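Local coordinates for nucleoporin NUP82 (Chaetomium thermophilum, PDB 5CWW), which probably serves as a structural component of the nuclear pore complex and, like other nucleoporins, may dock transport factors, here represented by its N-terminal, probably beta-propeller, part, at residues Pro296-Ile299 with Pro300-Ala304; Tyr503-Pro507 with Ala508-Tyr512; Ser579-Thr583 with Asp584-Leu588. All coordinates share one frame; numbering follows the deposited sequence.

Contact 1 (Pro296-Ile299 with Pro300-Ala304); sequences PTLI and PSLSA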
loop_
_atom_site.group_PDB
_atom_site.type_symbol
_atom_site.label_atom_id
_atom_site.label_comp_id
_atom_site.label_asym_id
_atom_site.label_seq_id
_atom_site.Cartn_x
_atom_site.Cartn_y
_atom_site.Cartn_z
ATOM N N PRO B 296 -14.480 2.775 -21.338
ATOM C CA PRO B 296 -14.366 3.094 -22.768
ATOM C C PRO B 296 -13.347 4.186 -23.096
ATOM O O PRO B 296 -12.808 4.203 -24.204
ATOM C CB PRO B 296 -15.778 3.564 -23.132
ATOM C CG PRO B 296 -16.663 2.915 -22.138
ATOM C CD PRO B 296 -15.876 2.846 -20.869
ATOM N N THR B 297 -13.085 5.074 -22.141
ATOM C CA THR B 297 -12.289 6.268 -22.397
ATOM C C THR B 297 -10.833 6.169 -21.935
ATOM O O THR B 297 -10.040 7.074 -22.196
ATOM C CB THR B 297 -12.925 7.496 -21.712
ATOM O OG1 THR B 297 -12.157 8.669 -22.011
ATOM C CG2 THR B 297 -12.996 7.301 -20.200
ATOM N N LEU B 298 -10.474 5.083 -21.258
ATOM C CA LEU B 298 -9.134 4.970 -20.683
ATOM C C LEU B 298 -8.062 4.779 -21.757
ATOM O O LEU B 298 -7.105 5.550 -21.829
ATOM C CB LEU B 298 -9.071 3.815 -19.679
ATOM C CG LEU B 298 -7.782 3.742 -18.854
ATOM C CD1 LEU B 298 -7.658 4.950 -17.929
ATOM C CD2 LEU B 298 -7.715 2.454 -18.051
ATOM N N ILE B 299 -8.225 3.752 -22.586
ATOM C CA ILE B 299 -7.231 3.419 -23.605
ATOM C C ILE B 299 -6.999 4.555 -24.607
ATOM O O ILE B 299 -5.850 4.887 -24.895
ATOM C CB ILE B 299 -7.629 2.132 -24.366
ATOM C CG1 ILE B 299 -7.514 0.929 -23.424
ATOM C CG2 ILE B 299 -6.735 1.916 -25.592
ATOM C CD1 ILE B 299 -7.947 -0.398 -24.021
ATOM N N PRO B 300 -8.076 5.150 -25.152
ATOM C CA PRO B 300 -7.835 6.245 -26.100
ATOM C C PRO B 300 -7.136 7.452 -25.471
ATOM O O PRO B 300 -6.332 8.100 -26.144
ATOM C CB PRO B 300 -9.244 6.617 -26.580
ATOM C CG PRO B 300 -10.171 6.043 -25.574
ATOM C CD PRO B 300 -9.505 4.813 -25.059
ATOM N N SER B 301 -7.430 7.750 -24.210
ATOM C CA SER B 301 -6.784 8.871 -23.537
ATOM C C SER B 301 -5.300 8.583 -23.315
ATOM O O SER B 301 -4.461 9.468 -23.477
ATOM C CB SER B 301 -7.470 9.176 -22.202
ATOM O OG SER B 301 -7.113 8.228 -21.211
ATOM N N LEU B 302 -4.976 7.345 -22.954
ATOM C CA LEU B 302 -3.582 6.952 -22.762
ATOM C C LEU B 302 -2.800 6.977 -24.071
ATOM O O LEU B 302 -1.655 7.426 -24.101
ATOM C CB LEU B 302 -3.493 5.558 -22.135
ATOM C CG LEU B 302 -3.843 5.466 -20.648
ATOM C CD1 LEU B 302 -3.906 4.011 -20.211
ATOM C CD2 LEU B 302 -2.835 6.232 -19.803
ATOM N N SER B 303 -3.410 6.487 -25.146
ATOM C CA SER B 303 -2.767 6.500 -26.455
ATOM C C SER B 303 -2.319 7.912 -26.813
ATOM O O SER B 303 -1.173 8.129 -27.201
ATOM C CB SER B 303 -3.710 5.959 -27.531
ATOM O OG SER B 303 -4.090 4.623 -27.250
ATOM N N ALA B 304 -3.229 8.871 -26.665
ATOM C CA ALA B 304 -2.929 10.265 -26.966
ATOM C C ALA B 304 -1.791 10.766 -26.083
ATOM O O ALA B 304 -0.884 11.459 -26.550
ATOM C CB ALA B 304 -4.165 11.123 -26.777
#

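Contact 2 (Tyr503-Pro507 with Ala508-Tyr512); sequences YVTHP and AGITY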
loop_
_atom_site.group_PDB
_atom_site.type_symbol
_atom_site.label_atom_id
_atom_site.label_comp_id
_atom_site.label_asym_id
_atom_site.label_seq_id
_atom_site.Cartn_x
_atom_site.Cartn_y
_atom_site.Cartn_z
ATOM N N TYR B 503 -12.457 10.711 5.542
ATOM C CA TYR B 503 -12.464 10.697 6.999
ATOM C C TYR B 503 -11.170 10.152 7.588
ATOM O O TYR B 503 -10.461 9.378 6.952
ATOM C CB TYR B 503 -13.644 9.873 7.506
ATOM C CG TYR B 503 -14.958 10.353 6.959
ATOM C CD1 TYR B 503 -15.648 11.380 7.580
ATOM C CD2 TYR B 503 -15.510 9.785 5.819
ATOM C CE1 TYR B 503 -16.846 11.834 7.082
ATOM C CE2 TYR B 503 -16.716 10.232 5.313
ATOM C CZ TYR B 503 -17.380 11.258 5.952
ATOM O OH TYR B 503 -18.580 11.716 5.462
ATOM N N VAL B 504 -10.879 10.579 8.813
ATOM C CA VAL B 504 -9.776 10.038 9.594
ATOM C C VAL B 504 -10.338 9.478 10.895
ATOM O O VAL B 504 -10.932 10.212 11.686
ATOM C CB VAL B 504 -8.705 11.108 9.894
ATOM C CG1 VAL B 504 -7.646 10.581 10.862
ATOM C CG2 VAL B 504 -8.054 11.573 8.605
ATOM N N THR B 505 -10.153 8.176 11.099
ATOM C CA THR B 505 -10.625 7.502 12.305
ATOM C C THR B 505 -9.449 7.134 13.198
ATOM O O THR B 505 -8.424 6.645 12.729
ATOM C CB THR B 505 -11.429 6.229 11.972
ATOM O OG1 THR B 505 -12.532 6.564 11.122
ATOM C CG2 THR B 505 -11.957 5.575 13.246
ATOM N N HIS B 506 -9.623 7.359 14.494
ATOM C CA HIS B 506 -8.580 7.135 15.487
ATOM C C HIS B 506 -9.289 6.878 16.813
ATOM O O HIS B 506 -10.412 7.349 17.001
ATOM C CB HIS B 506 -7.647 8.349 15.563
ATOM C CG HIS B 506 -6.454 8.155 16.446
ATOM N ND1 HIS B 506 -6.461 8.468 17.787
ATOM C CD2 HIS B 506 -5.209 7.694 16.174
ATOM C CE1 HIS B 506 -5.277 8.200 18.307
ATOM N NE2 HIS B 506 -4.499 7.730 17.349
ATOM N N PRO B 507 -8.663 6.122 17.731
ATOM C CA PRO B 507 -9.331 5.891 19.019
ATOM C C PRO B 507 -9.744 7.178 19.741
ATOM O O PRO B 507 -10.658 7.150 20.563
ATOM C CB PRO B 507 -8.275 5.130 19.822
ATOM C CG PRO B 507 -7.497 4.388 18.788
ATOM C CD PRO B 507 -7.452 5.292 17.588
ATOM N N ALA B 508 -9.087 8.288 19.423
ATOM C CA ALA B 508 -9.399 9.568 20.047
ATOM C C ALA B 508 -10.679 10.166 19.470
ATOM O O ALA B 508 -11.409 10.869 20.167
ATOM C CB ALA B 508 -8.240 10.535 19.872
ATOM N N GLY B 509 -10.946 9.887 18.198
ATOM C CA GLY B 509 -12.149 10.387 17.552
ATOM C C GLY B 509 -12.114 10.300 16.036
ATOM O O GLY B 509 -11.179 9.748 15.455
ATOM N N ILE B 510 -13.147 10.851 15.403
ATOM C CA ILE B 510 -13.283 10.833 13.949
ATOM C C ILE B 510 -13.293 12.259 13.402
ATOM O O ILE B 510 -13.881 13.157 14.005
ATOM C CB ILE B 510 -14.573 10.105 13.509
ATOM C CG1 ILE B 510 -14.619 8.698 14.115
ATOM C CG2 ILE B 510 -14.653 10.035 11.985
ATOM C CD1 ILE B 510 -15.923 7.959 13.882
ATOM N N THR B 511 -12.650 12.451 12.253
ATOM C CA THR B 511 -12.552 13.764 11.620
ATOM C C THR B 511 -12.974 13.729 10.155
ATOM O O THR B 511 -12.558 12.853 9.401
ATOM C CB THR B 511 -11.115 14.320 11.705
ATOM O OG1 THR B 511 -10.723 14.424 13.078
ATOM C CG2 THR B 511 -11.018 15.698 11.053
ATOM N N TYR B 512 -13.796 14.699 9.768
ATOM C CA TYR B 512 -14.182 14.898 8.375
ATOM C C TYR B 512 -13.236 15.893 7.713
ATOM O O TYR B 512 -12.881 16.906 8.309
ATOM C CB TYR B 512 -15.626 15.404 8.279
ATOM C CG TYR B 512 -16.039 15.856 6.893
ATOM C CD1 TYR B 512 -16.470 14.942 5.942
ATOM C CD2 TYR B 512 -16.004 17.199 6.538
ATOM C CE1 TYR B 512 -16.852 15.347 4.676
ATOM C CE2 TYR B 512 -16.384 17.615 5.273
ATOM C CZ TYR B 512 -16.806 16.683 4.346
ATOM O OH TYR B 512 -17.187 17.083 3.086
#

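Contact 3 (Ser579-Thr583 with Asp584-Leu588); sequences SATQT and DPIAL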
loop_
_atom_site.group_PDB
_atom_site.type_symbol
_atom_site.label_atom_id
_atom_site.label_comp_id
_atom_site.label_asym_id
_atom_site.label_seq_id
_atom_site.Cartn_x
_atom_site.Cartn_y
_atom_site.Cartn_z
ATOM N N SER B 579 -19.542 4.141 12.459
ATOM C CA SER B 579 -18.372 3.580 13.123
ATOM C C SER B 579 -18.851 2.742 14.298
ATOM O O SER B 579 -20.045 2.474 14.421
ATOM C CB SER B 579 -17.416 4.683 13.587
ATOM O OG SER B 579 -16.227 4.135 14.135
ATOM N N ALA B 580 -17.933 2.332 15.165
ATOM C CA ALA B 580 -18.311 1.514 16.310
ATOM C C ALA B 580 -17.184 1.384 17.319
ATOM O O ALA B 580 -16.007 1.365 16.957
ATOM C CB ALA B 580 -18.750 0.127 15.849
ATOM N N THR B 581 -17.560 1.300 18.590
ATOM C CA THR B 581 -16.628 0.944 19.647
ATOM C C THR B 581 -16.602 -0.576 19.748
ATOM O O THR B 581 -17.153 -1.266 18.890
ATOM C CB THR B 581 -17.028 1.556 21.001
ATOM O OG1 THR B 581 -18.302 1.040 21.406
ATOM C CG2 THR B 581 -17.105 3.073 20.902
ATOM N N GLN B 582 -15.967 -1.098 20.791
ATOM C CA GLN B 582 -15.922 -2.539 21.006
ATOM C C GLN B 582 -17.316 -3.099 21.279
ATOM O O GLN B 582 -17.560 -4.291 21.086
ATOM C CB GLN B 582 -14.992 -2.882 22.172
ATOM C CG GLN B 582 -13.546 -2.455 21.976
ATOM C CD GLN B 582 -12.808 -3.323 20.976
ATOM O OE1 GLN B 582 -13.098 -3.295 19.779
ATOM N NE2 GLN B 582 -11.851 -4.103 21.463
ATOM N N THR B 583 -18.227 -2.231 21.713
ATOM C CA THR B 583 -19.545 -2.657 22.175
ATOM C C THR B 583 -20.702 -1.906 21.516
ATOM O O THR B 583 -21.741 -2.499 21.223
ATOM C CB THR B 583 -19.671 -2.480 23.699
ATOM O OG1 THR B 583 -19.619 -1.087 24.027
ATOM C CG2 THR B 583 -18.547 -3.212 24.418
ATOM N N ASP B 584 -20.521 -0.609 21.282
ATOM C CA ASP B 584 -21.616 0.250 20.833
ATOM C C ASP B 584 -21.372 0.844 19.448
ATOM O O ASP B 584 -20.228 0.954 19.009
ATOM C CB ASP B 584 -21.832 1.378 21.838
ATOM C CG ASP B 584 -21.965 0.871 23.258
ATOM O OD1 ASP B 584 -22.532 -0.225 23.444
ATOM O OD2 ASP B 584 -21.494 1.563 24.184
ATOM N N PRO B 585 -22.456 1.233 18.754
ATOM C CA PRO B 585 -22.337 1.833 17.423
ATOM C C PRO B 585 -22.157 3.342 17.464
ATOM O O PRO B 585 -22.388 3.971 18.496
ATOM C CB PRO B 585 -23.668 1.476 16.768
ATOM C CG PRO B 585 -24.631 1.472 17.897
ATOM C CD PRO B 585 -23.867 1.008 19.119
ATOM N N ILE B 586 -21.743 3.903 16.333
ATOM C CA ILE B 586 -21.644 5.344 16.163
ATOM C C ILE B 586 -22.212 5.689 14.793
ATOM O O ILE B 586 -21.603 5.388 13.768
ATOM C CB ILE B 586 -20.188 5.842 16.279
ATOM C CG1 ILE B 586 -19.621 5.500 17.660
ATOM C CG2 ILE B 586 -20.114 7.348 16.034
ATOM C CD1 ILE B 586 -18.137 5.775 17.804
ATOM N N ALA B 587 -23.387 6.309 14.790
ATOM C CA ALA B 587 -24.064 6.690 13.555
ATOM C C ALA B 587 -24.460 8.162 13.592
ATOM O O ALA B 587 -25.485 8.524 14.169
ATOM C CB ALA B 587 -25.285 5.816 13.330
ATOM N N LEU B 588 -23.635 9.001 12.973
ATOM C CA LEU B 588 -23.839 10.445 12.980
ATOM C C LEU B 588 -24.299 10.944 11.612
ATOM O O LEU B 588 -23.614 10.751 10.605
ATOM C CB LEU B 588 -22.545 11.147 13.394
ATOM C CG LEU B 588 -21.959 10.651 14.719
ATOM C CD1 LEU B 588 -20.608 11.290 14.987
ATOM C CD2 LEU B 588 -22.917 10.920 15.873
#

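Contact 1 (Pro296-Ile299 with Pro300-Ala304)
Leu-302 packs back onto Leu-298 across the first turn of helix 298-315, and its side chain can be followed outward atom by atom. CB lies 3.6 Å from Leu-298 O, and CG keeps to that same oxygen at 3.5 Å. Beyond it CD1 reaches Leu-298 CG at 4.1 Å, an ordinary van der Waals distance, the two leucines lying side by side and pointing the same way. The backbone of the pair is joined as well, Leu-302 N donating to Leu-298 O over 3.0 Å.

A second donor shares this oxygen. Ser-301 holds OG between its backbone N and carbonyl carbon (chi1 76°), which folds the hydroxyl back over the turn and lets OG give a bond to Leu-298 O at 2.7 Å, tilted from the carbonyl plane. Ile-299 O is gripped twice too, by Ser-303 N at 2.9 Å and by Ser-303 OG at 3.0 Å, the hydroxyl approaching from above the carbonyl plane. Two serines thus reinforce successive helical carbonyls. Pro-300 has no N-H to give, which a first-turn position tolerates, and its CG rests 3.5 Å from Pro-296 O.

Leu-298 and Leu-302 face inward, against Pro-269 and against Trp-267 and Met-270 respectively, while Ile-299 and Ser-303 meet Ile-337 and Met-334 of helix 321-338. This places the turn near the start of a long, helix-containing insertion between strands 281-284 and 369-370 of one four-stranded sheet, probably a propeller blade.

Contact 2 (Tyr503-Pro507 with Ala508-Tyr512)
His-506 carries CG anti to its backbone N (chi1 -174°), which swings the imidazole round the turn until ND1 meets Ala-508 N. Tyr-503 has CG beside its own N (chi1 -55°), and the end of its ring comes near Tyr-512 at the far end of the hairpin.

At that end Tyr-503 CE1 lies 3.3 Å from Tyr-512 CD1, coming in at the edge of the Tyr-512 ring near its plane. Ring centroids are 5.5 Å apart with planes at 56°, an oblique pair. Tyr-512 OH bonds to Ser-501 OG. On the same sheet face Thr-505 and Ile-510 run side by side, with Thr-505 OG1 taken up by Ala-565 N.

Between them the hydrogen-bonded pair Val-504 and Thr-511 exchanges two bonds: Val-504 N to Thr-511 O and Thr-511 N to Val-504 O, each 2.9 Å. This is a beta hairpin whose strands are the two inner ones of the antiparallel sheet 491-494, 501-506, 509-514 and 548-554. The chain reverses through a type I turn from His-506 to Gly-509, with Pro-507 and Ala-508 as its two-residue loop. Gly-509 N donates to His-506 O at 2.9 Å, whereas the return bond, His-506 N to Gly-509 O, is weak.

Inside the turn Ala-508 N gives its hydrogen to His-506 ND1 over 3.1 Å, somewhat out of the ring plane, and Pro-507 CD sits over one face of the imidazole, toward its rim. Because ND1 accepts here, it should carry no proton; the geometry is consistent with a neutral histidine protonated at NE2, and further protonation would probably cost this bond.

Contact 3 (Ser579-Thr583 with Asp584-Leu588)
Ser-579 and Ile-586 form a hydrogen-bonded pair of this hairpin, whose strands are joined by backbone bonds. Ser-579 N donates to Ile-586 O over 2.7 Å, and the return bond from Ile-586 N to Ser-579 O is 2.9 Å. Past the non-hydrogen-bonded pair Ala-580 and Pro-585, Thr-581 N reaches Asp-584 O at 2.7 Å.

Side-chain to backbone bonding centres on one hydroxyl. Thr-581 keeps OG1 between its backbone N and carbonyl carbon (chi1 63°), directing it into the loop, where it accepts from Asp-584 N at 2.8 Å and from Thr-583 N at 3.3 Å. The latter bond makes an ST turn. A single oxygen thereby ties down two consecutive amides of the reversal.

Van der Waals contact between side chains is sparse: Ser-579 CB stands 4.0 Å from Ile-586 CB, and Thr-581 CG2 approaches Ile-586 CD1 at 4.2 Å.

On the face of Ser-579 and Ile-586 the hairpin meets Leu-562 and Phe-553, the second from strand 548-554 of the neighbouring sheet, and Ser-579 OG bonds to Ala-563 O. Ala-580 and Pro-585, on the other face, lie against Phe-22. Beside strand 585-589 runs the N-terminal segment, joined by a backbone bond between Ala-587 and Phe-7, consistent with closure of the propeller ring.

From the N terminus the chain reaches contact 1 first, where no loop is closed: a helix starts within the insertion of the sheet containing strands 254-258 and 369-370. Contact 2 then closes the tight turn between strands 501-506 and 509-514, and contact 3 the longer reversal between strands 576-580 and 585-589. The three follow in series, with neither nesting nor crossing. Contact 1 is remote, its centre about 38 Å from that of contact 2 and about 43 Å from that of contact 3, on the opposite side of the chain's centre. The two hairpins touch, Ile-510 CD1 packing 3.6 Å from Ser-579 CB and joining the last two sheets.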